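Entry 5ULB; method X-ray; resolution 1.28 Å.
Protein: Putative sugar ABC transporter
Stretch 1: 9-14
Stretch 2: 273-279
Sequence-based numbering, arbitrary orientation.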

# COMPACT_ATOMS: atom_id res chain seq x y z
N ILE A 9 29.34 9.07 -8.08
CA ILE A 9 28.35 9.56 -7.10
C ILE A 9 28.11 11.06 -7.31
O ILE A 9 29.11 11.78 -7.31
CB ILE A 9 28.78 9.14 -5.69
CG1 ILE A 9 28.81 7.60 -5.57
CG2 ILE A 9 27.82 9.75 -4.62
CD1 ILE A 9 29.64 7.13 -4.40
N PRO A 10 26.84 11.50 -7.43
CA PRO A 10 26.59 12.98 -7.56
C PRO A 10 27.20 13.77 -6.43
O PRO A 10 27.21 13.33 -5.27
CB PRO A 10 25.07 13.03 -7.47
CG PRO A 10 24.69 11.76 -8.06
CD PRO A 10 25.62 10.74 -7.53
N ASP A 11 27.69 14.94 -6.74
CA ASP A 11 28.36 15.76 -5.81
C ASP A 11 27.60 16.03 -4.53
O ASP A 11 28.23 16.07 -3.47
CB ASP A 11 28.70 17.08 -6.51
CG ASP A 11 29.42 18.07 -5.63
OD1 ASP A 11 30.60 17.74 -5.27
OD2 ASP A 11 28.82 19.15 -5.36
N ALA A 12 26.30 16.34 -4.60
CA ALA A 12 25.59 16.72 -3.40
C ALA A 12 25.59 15.56 -2.41
O ALA A 12 25.54 15.79 -1.21
CB ALA A 12 24.17 17.14 -3.70
N ILE A 13 25.65 14.30 -2.89
CA ILE A 13 25.75 13.14 -1.97
C ILE A 13 27.20 12.94 -1.54
O ILE A 13 27.47 12.81 -0.32
CB ILE A 13 25.11 11.93 -2.62
CG1 ILE A 13 23.55 12.18 -2.68
CG2 ILE A 13 25.36 10.64 -1.88
CD1 ILE A 13 22.82 11.13 -3.45
N ALA A 14 28.15 13.04 -2.48
CA ALA A 14 29.54 12.84 -2.17
C ALA A 14 30.10 13.83 -1.13
O ALA A 14 30.88 13.44 -0.25
CB ALA A 14 30.35 12.87 -3.46
N VAL A 273 13.50 10.26 -3.64
CA VAL A 273 14.19 11.21 -2.75
C VAL A 273 15.66 11.25 -2.98
O VAL A 273 16.27 12.33 -2.97
CB VAL A 273 13.81 10.89 -1.31
CG1 VAL A 273 14.64 11.69 -0.33
CG2 VAL A 273 12.38 11.19 -1.06
N ALA A 274 16.31 10.10 -3.23
CA ALA A 274 17.69 10.10 -3.57
C ALA A 274 18.04 10.96 -4.79
O ALA A 274 18.99 11.72 -4.79
CB ALA A 274 18.17 8.69 -3.76
N LYS A 275 17.24 10.79 -5.85
CA LYS A 275 17.44 11.61 -7.06
C LYS A 275 17.24 13.08 -6.73
O LYS A 275 17.99 13.91 -7.30
CB LYS A 275 16.49 11.13 -8.14
CG LYS A 275 16.85 9.80 -8.74
CD LYS A 275 15.88 9.33 -9.83
CE LYS A 275 15.84 10.22 -11.05
NZ LYS A 275 16.97 10.07 -11.86
N LYS A 276 16.21 13.44 -5.98
CA LYS A 276 16.00 14.83 -5.64
C LYS A 276 17.20 15.40 -4.89
O LYS A 276 17.67 16.51 -5.20
CB LYS A 276 14.76 15.00 -4.79
CG LYS A 276 13.44 14.69 -5.59
CD LYS A 276 12.26 14.50 -4.68
CE LYS A 276 11.00 13.96 -5.39
NZ LYS A 276 10.56 14.91 -6.45
N ILE A 277 17.75 14.63 -3.91
CA ILE A 277 18.92 15.14 -3.16
C ILE A 277 20.08 15.34 -4.13
O ILE A 277 20.84 16.28 -4.01
CB ILE A 277 19.24 14.15 -2.05
CG1 ILE A 277 18.15 14.24 -0.96
CG2 ILE A 277 20.55 14.52 -1.36
CD1 ILE A 277 18.16 13.11 0.08
N ALA A 278 20.23 14.41 -5.10
CA ALA A 278 21.31 14.49 -6.08
C ALA A 278 21.15 15.58 -7.10
O ALA A 278 22.09 15.85 -7.86
CB ALA A 278 21.41 13.18 -6.78
N GLY A 279 19.97 16.17 -7.17
CA GLY A 279 19.74 17.24 -8.18
C GLY A 279 19.30 16.72 -9.57
O GLY A 279 19.39 17.48 -10.54
O HOH W 1 24.69 16.72 -7.03

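The first turn of one helix packs against the last turns of another in a small, largely apolar contact that has no direct hydrogen bond across it but is bridged by one water. About 207 Å² is buried, both sides summed, between residues at least 261 positions apart in the chain. Pro10, at the N-cap position, directs its CA-to-CB bond toward the second helix, and its CB lies 3.7 Å from Ala278 CB. Ile13 starts out sideways, but its extended side chain (chi1 m, chi2 t) brings its end nearer: CG1 is 4.0 Å from Ile277 CG2, and CD1 is 4.2 Å from Ala278 CB and 4.1 Å from Ala274 O. Ala278 thus meets both Pro10 and Ile13 through a single methyl group. Ala12 also points toward the partner, its CB resting 3.5 Å from Ile277 O; the backbones run closest at Ala12 CA and Ala278 CA, 5.5 Å apart. Water 1 links the two backbones, accepting from Ala12 N at 2.9 Å and donating to Ala278 O at 2.9 Å. Beyond Ala278 the chain turns away from helical geometry at Gly279, whose positive phi belongs to a Schellman motif, with Gly279 N hydrogen-bonded to Lys276 O at 3.0 Å.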